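Local coordinates for agenet domain-containing protein (Arabidopsis thaliana, PDB 6IE4), which probably reads methylated histone H3 tails, binding the modified peptide through its tandem Agenet domains, at residues A[102-107]-A[129-134]; A[92-97]-A[135-140]. One frame throughout, in Å; residues are numbered along the deposited sequence.

In the fold
Along the chain, residues 92-97 come first, in the loop that leads into strand 99-104. Residues 102-107 follow, running off the end of that strand into its hairpin with strand 107-117. After strand 121-126 the chain returns through residues 129-134 and closes contact 1; it goes on at once through residues 135-140 to close contact 2. The smaller loop is therefore nested inside the larger one, and strand 131-136 serves both. The two contacts also meet directly: Phe103 N lies 2.8 Å from Glu139 O, a probable hydrogen bond, and Ala102 packs on Phe135 and Leu140. Contact 1 lies beside the bound peptide, whereas contact 2 fastens the incoming loop to the same sheet.

Contact 1. Residues A[102-107]-A[129-134]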
ATOM      1  N   ALA A 102       7.334  -2.430   0.666  1.00 24.91           N
ATOM      2  CA  ALA A 102       8.227  -1.293   0.770  1.00 26.63           C
ATOM      3  C   ALA A 102       7.435  -0.029   0.492  1.00 26.31           C
ATOM      4  O   ALA A 102       6.500  -0.044  -0.311  1.00 23.46           O
ATOM      5  CB  ALA A 102       9.400  -1.430  -0.206  1.00 25.02           C
ATOM      6  N   PHE A 103       7.826   1.071   1.151  1.00 27.71           N
ATOM      7  CA  PHE A 103       7.213   2.374   0.910  1.00 25.49           C
ATOM      8  C   PHE A 103       7.961   3.050  -0.230  1.00 26.70           C
ATOM      9  O   PHE A 103       9.094   3.503  -0.058  1.00 29.01           O
ATOM     10  CB  PHE A 103       7.246   3.254   2.154  1.00 23.72           C
ATOM     11  CG  PHE A 103       6.241   4.389   2.127  1.00 28.63           C
ATOM     12  CD1 PHE A 103       4.871   4.133   2.119  1.00 30.61           C
ATOM     13  CD2 PHE A 103       6.663   5.707   2.045  1.00 26.97           C
ATOM     14  CE1 PHE A 103       3.953   5.161   2.093  1.00 26.19           C
ATOM     15  CE2 PHE A 103       5.753   6.737   2.013  1.00 23.59           C
ATOM     16  CZ  PHE A 103       4.393   6.463   2.034  1.00 27.92           C
ATOM     17  N   TYR A 104       7.303   3.165  -1.375  1.00 29.13           N
ATOM     18  CA  TYR A 104       7.924   3.596  -2.615  1.00 27.36           C
ATOM     19  C   TYR A 104       6.861   4.315  -3.443  1.00 29.19           C
ATOM     20  O   TYR A 104       5.705   3.879  -3.484  1.00 31.15           O
ATOM     21  CB  TYR A 104       8.497   2.386  -3.358  1.00 28.64           C
ATOM     22  CG  TYR A 104       9.300   2.705  -4.597  1.00 28.44           C
ATOM     23  CD1 TYR A 104      10.660   2.931  -4.520  1.00 28.07           C
ATOM     24  CD2 TYR A 104       8.698   2.769  -5.840  1.00 29.13           C
ATOM     25  CE1 TYR A 104      11.399   3.221  -5.646  1.00 28.37           C
ATOM     26  CE2 TYR A 104       9.436   3.060  -6.981  1.00 29.58           C
ATOM     27  CZ  TYR A 104      10.787   3.281  -6.872  1.00 27.45           C
ATOM     28  OH  TYR A 104      11.548   3.565  -7.982  1.00 25.56           O
ATOM     29  N   ASN A 105       7.261   5.406  -4.106  1.00 30.26           N
ATOM     30  CA  ASN A 105       6.349   6.350  -4.744  1.00 28.80           C
ATOM     31  C   ASN A 105       5.166   6.651  -3.832  1.00 30.41           C
ATOM     32  O   ASN A 105       4.018   6.699  -4.295  1.00 29.75           O
ATOM     33  CB  ASN A 105       5.823   5.820  -6.079  1.00 28.06           C
ATOM     34  CG  ASN A 105       6.915   5.518  -7.040  1.00 26.19           C
ATOM     35  OD1 ASN A 105       8.037   5.933  -6.839  1.00 34.13           O
ATOM     36  ND2 ASN A 105       6.591   4.830  -8.118  1.00 25.26           N
ATOM     37  N   ASP A 106       5.443   6.811  -2.538  1.00 27.40           N
ATOM     38  CA  ASP A 106       4.451   7.217  -1.539  1.00 27.59           C
ATOM     39  C   ASP A 106       3.296   6.234  -1.427  1.00 25.75           C
ATOM     40  O   ASP A 106       2.145   6.622  -1.249  1.00 26.00           O
ATOM     41  CB  ASP A 106       3.938   8.625  -1.830  1.00 32.96           C
ATOM     42  CG  ASP A 106       5.048   9.633  -1.850  1.00 31.77           C
ATOM     43  OD1 ASP A 106       5.598   9.892  -0.746  1.00 31.08           O
ATOM     44  OD2 ASP A 106       5.381  10.126  -2.957  1.00 32.00           O
ATOM     45  N   GLY A 107       3.631   4.951  -1.439  1.00 29.63           N
ATOM     46  CA  GLY A 107       2.694   3.841  -1.468  1.00 27.63           C
ATOM     47  C   GLY A 107       3.390   2.564  -1.018  1.00 28.53           C
ATOM     48  O   GLY A 107       4.620   2.476  -1.068  1.00 28.41           O
ATOM     49  N   SER A 129       7.110  -5.766 -11.663  1.00 30.22           N
ATOM     50  CA  SER A 129       7.859  -4.757 -12.392  1.00 31.78           C
ATOM     51  C   SER A 129       9.302  -5.161 -12.664  1.00 32.80           C
ATOM     52  O   SER A 129      10.074  -4.335 -13.152  1.00 31.56           O
ATOM     53  CB  SER A 129       7.817  -3.432 -11.639  1.00 31.06           C
ATOM     54  OG  SER A 129       8.453  -3.539 -10.391  1.00 30.43           O
ATOM     55  N   LYS A 130       9.673  -6.417 -12.384  1.00 34.53           N
ATOM     56  CA  LYS A 130      11.037  -6.913 -12.585  1.00 30.16           C
ATOM     57  C   LYS A 130      12.059  -6.006 -11.894  1.00 31.74           C
ATOM     58  O   LYS A 130      13.206  -5.889 -12.319  1.00 35.91           O
ATOM     59  CB  LYS A 130      11.359  -7.071 -14.082  1.00 35.65           C
ATOM     60  CG  LYS A 130      10.825  -8.348 -14.797  1.00 40.44           C
ATOM     61  CD  LYS A 130       9.272  -8.365 -14.987  1.00 44.26           C
ATOM     62  CE  LYS A 130       8.793  -9.580 -15.851  1.00 49.43           C
ATOM     63  NZ  LYS A 130       7.371 -10.061 -15.591  1.00 40.88           N
ATOM     64  N   GLU A 131      11.658  -5.348 -10.818  1.00 32.28           N
ATOM     65  CA  GLU A 131      12.502  -4.367 -10.153  1.00 27.50           C
ATOM     66  C   GLU A 131      13.228  -4.954  -8.940  1.00 31.22           C
ATOM     67  O   GLU A 131      12.741  -5.862  -8.250  1.00 25.84           O
ATOM     68  CB  GLU A 131      11.655  -3.179  -9.708  1.00 27.68           C
ATOM     69  CG  GLU A 131      11.655  -2.016 -10.652  1.00 27.80           C
ATOM     70  CD  GLU A 131      10.593  -0.983 -10.309  1.00 27.72           C
ATOM     71  OE1 GLU A 131       9.521  -1.347  -9.785  1.00 26.36           O
ATOM     72  OE2 GLU A 131      10.877   0.217 -10.470  1.00 29.45           O
ATOM     73  N   GLN A 132      14.370  -4.345  -8.626  1.00 29.43           N
ATOM     74  CA  GLN A 132      15.240  -4.832  -7.561  1.00 26.18           C
ATOM     75  C   GLN A 132      15.805  -3.584  -6.921  1.00 28.30           C
ATOM     76  O   GLN A 132      16.663  -2.932  -7.523  1.00 30.55           O
ATOM     77  CB  GLN A 132      16.350  -5.721  -8.115  1.00 27.48           C
ATOM     78  CG  GLN A 132      17.371  -6.244  -7.094  1.00 28.84           C
ATOM     79  CD  GLN A 132      16.878  -7.463  -6.343  1.00 32.12           C
ATOM     80  OE1 GLN A 132      16.421  -8.435  -6.953  1.00 31.64           O
ATOM     81  NE2 GLN A 132      16.947  -7.415  -5.012  1.00 29.91           N
ATOM     82  N   ILE A 133      15.332  -3.267  -5.713  1.00 27.42           N
ATOM     83  CA  ILE A 133      15.564  -1.986  -5.054  1.00 22.94           C
ATOM     84  C   ILE A 133      15.962  -2.225  -3.602  1.00 25.54           C
ATOM     85  O   ILE A 133      15.426  -3.125  -2.945  1.00 29.68           O
ATOM     86  CB  ILE A 133      14.309  -1.094  -5.143  1.00 25.84           C
ATOM     87  CG1 ILE A 133      13.785  -1.082  -6.589  1.00 24.34           C
ATOM     88  CG2 ILE A 133      14.589   0.321  -4.576  1.00 21.81           C
ATOM     89  CD1 ILE A 133      12.532  -0.281  -6.793  1.00 24.36           C
ATOM     90  N   ARG A 134      16.969  -1.475  -3.140  1.00 28.45           N
ATOM     91  CA  ARG A 134      17.398  -1.439  -1.739  1.00 27.37           C
ATOM     92  C   ARG A 134      16.517  -0.547  -0.870  1.00 26.86           C
ATOM     93  O   ARG A 134      16.015   0.483  -1.330  1.00 25.76           O
ATOM     94  CB  ARG A 134      18.846  -0.973  -1.644  1.00 25.92           C
ATOM     95  CG  ARG A 134      19.826  -2.094  -1.895  1.00 31.04           C
ATOM     96  CD  ARG A 134      21.251  -1.592  -1.993  1.00 32.65           C
ATOM     97  NE  ARG A 134      22.186  -2.612  -2.458  1.00 34.90           N
ATOM     98  CZ  ARG A 134      23.499  -2.532  -2.272  1.00 36.91           C
ATOM     99  NH1 ARG A 134      24.302  -3.488  -2.733  1.00 30.66           N
ATOM    100  NH2 ARG A 134      24.006  -1.464  -1.655  1.00 35.01           N
TER
HETATM  101  O   HOH W   1      10.300   2.599 -10.197  1.00 28.45           O
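Tyr104 meets Ile133 and Glu131 between two strands that share no hydrogen bond across this contact. After Tyr104 the backbone turns back tightly through Asn105 and Asp106, both with left-handed angles, and Tyr104 N bonds to Gly107 O at 2.8 Å. The other segment enters strand 131-136 through a G1 beta bulge, in which Lys130 and Glu131 both face Phe126. With CG anti to the backbone N (chi1 -174°), the Tyr104 ring reaches across the gap between the strands. Ile133 CD1 sits over one face of this ring in a CH-pi contact, 4.2 Å from the centroid, and approaches Tyr104 CE1 to 3.9 Å. Farther out, one water spans the polar ends, 2.7 Å from Tyr104 OH, and donates to Glu131 OE2. Ser129 OG donates to the other carboxylate oxygen, Glu131 OE1, on its anti side and 25° out of the carboxylate plane. Tyr104 and Ser129 also pack on a modified side chain of the bound peptide, and Asp106 pairs with a basic side chain of that peptide, which makes this a peptide-binding edge. Ile133 packs on Phe126 of strand 121-126, while Tyr104 packs on Trp109 of strand 107-117 and Phe135 of strand 131-136.

Contact 2. Residues A[92-97]-A[135-140]; sequences KKIVVG and FRKDEL
Lys137, Ile94 and Leu140 make a partly buried contact that pins the loop before strand 99-104 to the turn joining strands 131-136 and 140-142. A single hydrogen bond crosses it, from Lys137 NZ to Lys92 O at 3.0 Å. The donor lies off the C=O direction, at an angle of 144° at the oxygen and tilted 35° from the carbonyl plane. Lys137 gets there by an extended chain: its first torsion, -175°, carries CG away from the backbone N and beside the carbonyl carbon. On the way its CE passes Ile94 CG1 at 4.1 Å, so the aliphatic stem packs while the tip bonds. Ile94 also turns CD1 toward Leu140 CD1, 4.3 Å away, and reaches Phe122, Val113 and Phe142. Lys92 points its own ammonium elsewhere, into a salt bridge with Glu98.

The platform for Lys137 is a short 3-10 turn, residues 137-139, closed by backbone bonds from Glu139 N to Arg136 O and from Leu140 N to Lys137 O. Glu139 OE2 reinforces it by accepting a nearly straight bond from Arg136 N at 2.8 Å. The same oxygen lies over the Arg136 guanidinium face, a pairing of charges alone, and Arg136 NE bonds weakly to Asp138 OD1. A 3-10 turn between the last two strands of a small five-stranded barrel is a hallmark of SH3-like folds, the class to which Agenet domains belong.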
ATOM      1  N   LYS A  92      11.125  -7.800  15.175  1.00 45.93           N
ATOM      2  CA  LYS A  92      11.745  -9.062  14.810  1.00 45.39           C
ATOM      3  C   LYS A  92      12.602  -8.880  13.560  1.00 43.95           C
ATOM      4  O   LYS A  92      12.544  -7.862  12.872  1.00 45.14           O
ATOM      5  CB  LYS A  92      10.684 -10.158  14.631  1.00 48.26           C
ATOM      6  CG  LYS A  92      10.267 -10.470  13.191  1.00 54.16           C
ATOM      7  CD  LYS A  92       9.128 -11.526  13.110  1.00 56.80           C
ATOM      8  CE  LYS A  92       8.488 -11.589  11.686  1.00 54.86           C
ATOM      9  NZ  LYS A  92       8.861 -12.791  10.844  1.00 39.33           N
ATOM     10  N   LYS A  93      13.451  -9.864  13.306  1.00 44.53           N
ATOM     11  CA  LYS A  93      14.400  -9.780  12.210  1.00 34.73           C
ATOM     12  C   LYS A  93      13.683  -9.980  10.883  1.00 38.49           C
ATOM     13  O   LYS A  93      12.655 -10.661  10.808  1.00 42.22           O
ATOM     14  CB  LYS A  93      15.499 -10.829  12.389  1.00 35.50           C
ATOM     15  CG  LYS A  93      16.822 -10.476  11.745  1.00 49.99           C
ATOM     16  CD  LYS A  93      17.398 -11.627  10.915  1.00 54.05           C
ATOM     17  CE  LYS A  93      18.473 -11.119   9.940  1.00 43.44           C
ATOM     18  NZ  LYS A  93      18.652 -12.055   8.776  1.00 42.38           N
ATOM     19  N   ILE A  94      14.224  -9.369   9.831  1.00 37.71           N
ATOM     20  CA  ILE A  94      13.761  -9.588   8.463  1.00 37.82           C
ATOM     21  C   ILE A  94      14.777 -10.471   7.753  1.00 34.95           C
ATOM     22  O   ILE A  94      15.985 -10.243   7.865  1.00 36.63           O
ATOM     23  CB  ILE A  94      13.538  -8.260   7.730  1.00 32.65           C
ATOM     24  CG1 ILE A  94      12.524  -7.452   8.522  1.00 30.33           C
ATOM     25  CG2 ILE A  94      13.078  -8.495   6.306  1.00 29.74           C
ATOM     26  CD1 ILE A  94      11.791  -6.457   7.713  1.00 34.60           C
ATOM     27  N   VAL A  95      14.289 -11.500   7.063  1.00 31.46           N
ATOM     28  CA  VAL A  95      15.123 -12.569   6.534  1.00 29.94           C
ATOM     29  C   VAL A  95      14.912 -12.711   5.032  1.00 28.50           C
ATOM     30  O   VAL A  95      13.884 -12.313   4.483  1.00 31.67           O
ATOM     31  CB  VAL A  95      14.826 -13.895   7.263  1.00 32.57           C
ATOM     32  CG1 VAL A  95      14.831 -13.653   8.743  1.00 33.48           C
ATOM     33  CG2 VAL A  95      13.466 -14.454   6.830  1.00 30.60           C
ATOM     34  N   VAL A  96      15.904 -13.285   4.361  1.00 28.17           N
ATOM     35  CA  VAL A  96      15.765 -13.604   2.945  1.00 28.31           C
ATOM     36  C   VAL A  96      14.509 -14.424   2.702  1.00 29.83           C
ATOM     37  O   VAL A  96      14.358 -15.522   3.246  1.00 36.06           O
ATOM     38  CB  VAL A  96      17.007 -14.329   2.408  1.00 26.33           C
ATOM     39  CG1 VAL A  96      16.802 -14.733   0.960  1.00 23.28           C
ATOM     40  CG2 VAL A  96      18.201 -13.424   2.534  1.00 35.49           C
ATOM     41  N   GLY A  97      13.626 -13.924   1.837  1.00 29.11           N
ATOM     42  CA  GLY A  97      12.443 -14.630   1.433  1.00 29.40           C
ATOM     43  C   GLY A  97      11.182 -14.163   2.111  1.00 29.64           C
ATOM     44  O   GLY A  97      10.096 -14.564   1.695  1.00 29.66           O
ATOM     45  N   PHE A 135      16.294  -0.974   0.380  1.00 25.58           N
ATOM     46  CA  PHE A 135      15.548  -0.180   1.350  1.00 25.39           C
ATOM     47  C   PHE A 135      16.139  -0.329   2.743  1.00 29.30           C
ATOM     48  O   PHE A 135      16.737  -1.352   3.085  1.00 30.53           O
ATOM     49  CB  PHE A 135      14.062  -0.582   1.415  1.00 25.05           C
ATOM     50  CG  PHE A 135      13.323  -0.391   0.130  1.00 22.68           C
ATOM     51  CD1 PHE A 135      12.754   0.836  -0.184  1.00 22.88           C
ATOM     52  CD2 PHE A 135      13.215  -1.428  -0.777  1.00 20.34           C
ATOM     53  CE1 PHE A 135      12.085   1.021  -1.369  1.00 21.72           C
ATOM     54  CE2 PHE A 135      12.546  -1.252  -1.970  1.00 21.90           C
ATOM     55  CZ  PHE A 135      11.968  -0.031  -2.262  1.00 23.57           C
ATOM     56  N   ARG A 136      15.890   0.687   3.564  1.00 30.61           N
ATOM     57  CA  ARG A 136      16.181   0.632   4.983  1.00 31.21           C
ATOM     58  C   ARG A 136      15.025  -0.051   5.701  1.00 33.54           C
ATOM     59  O   ARG A 136      13.898  -0.110   5.189  1.00 32.24           O
ATOM     60  CB  ARG A 136      16.389   2.033   5.546  1.00 31.10           C
ATOM     61  CG  ARG A 136      17.545   2.769   4.935  1.00 33.51           C
ATOM     62  CD  ARG A 136      17.667   4.118   5.574  1.00 38.75           C
ATOM     63  NE  ARG A 136      16.415   4.853   5.437  1.00 40.67           N
ATOM     64  CZ  ARG A 136      16.048   5.484   4.326  1.00 39.38           C
ATOM     65  NH1 ARG A 136      16.827   5.438   3.247  1.00 41.12           N
ATOM     66  NH2 ARG A 136      14.892   6.127   4.282  1.00 35.10           N
ATOM     67  N   LYS A 137      15.319  -0.596   6.892  1.00 34.12           N
ATOM     68  CA  LYS A 137      14.313  -1.380   7.603  1.00 32.12           C
ATOM     69  C   LYS A 137      13.052  -0.569   7.833  1.00 30.74           C
ATOM     70  O   LYS A 137      11.941  -1.094   7.725  1.00 29.58           O
ATOM     71  CB  LYS A 137      14.849  -1.905   8.940  1.00 33.17           C
ATOM     72  CG  LYS A 137      13.831  -2.828   9.633  1.00 34.34           C
ATOM     73  CD  LYS A 137      14.269  -3.372  10.977  1.00 41.57           C
ATOM     74  CE  LYS A 137      13.455  -4.643  11.313  1.00 47.37           C
ATOM     75  NZ  LYS A 137      13.306  -4.910  12.790  1.00 51.57           N
ATOM     76  N   ASP A 138      13.201   0.712   8.107  1.00 31.84           N
ATOM     77  CA  ASP A 138      12.050   1.531   8.424  1.00 30.59           C
ATOM     78  C   ASP A 138      11.257   1.906   7.175  1.00 35.15           C
ATOM     79  O   ASP A 138      10.276   2.639   7.283  1.00 37.86           O
ATOM     80  CB  ASP A 138      12.510   2.790   9.144  1.00 27.31           C
ATOM     81  CG  ASP A 138      13.182   3.741   8.220  1.00 38.73           C
ATOM     82  OD1 ASP A 138      14.114   3.317   7.498  1.00 46.54           O
ATOM     83  OD2 ASP A 138      12.815   4.936   8.249  1.00 50.78           O
ATOM     84  N   GLU A 139      11.630   1.391   6.002  1.00 34.43           N
ATOM     85  CA  GLU A 139      10.860   1.601   4.788  1.00 31.11           C
ATOM     86  C   GLU A 139      10.066   0.363   4.428  1.00 29.82           C
ATOM     87  O   GLU A 139       9.309   0.383   3.453  1.00 27.31           O
ATOM     88  CB  GLU A 139      11.772   1.962   3.609  1.00 29.31           C
ATOM     89  CG  GLU A 139      12.842   3.000   3.895  1.00 33.04           C
ATOM     90  CD  GLU A 139      13.588   3.438   2.629  1.00 34.02           C
ATOM     91  OE1 GLU A 139      12.985   4.194   1.834  1.00 35.71           O
ATOM     92  OE2 GLU A 139      14.767   3.036   2.433  1.00 30.77           O
ATOM     93  N   LEU A 140      10.189  -0.693   5.218  1.00 29.11           N
ATOM     94  CA  LEU A 140       9.469  -1.927   4.991  1.00 27.66           C
ATOM     95  C   LEU A 140       8.439  -2.167   6.069  1.00 28.56           C
ATOM     96  O   LEU A 140       8.554  -1.700   7.203  1.00 31.63           O
ATOM     97  CB  LEU A 140      10.404  -3.138   4.941  1.00 30.23           C
ATOM     98  CG  LEU A 140      11.605  -2.983   4.021  1.00 29.03           C
ATOM     99  CD1 LEU A 140      12.348  -4.268   3.998  1.00 28.38           C
ATOM    100  CD2 LEU A 140      11.143  -2.603   2.636  1.00 24.22           C
TER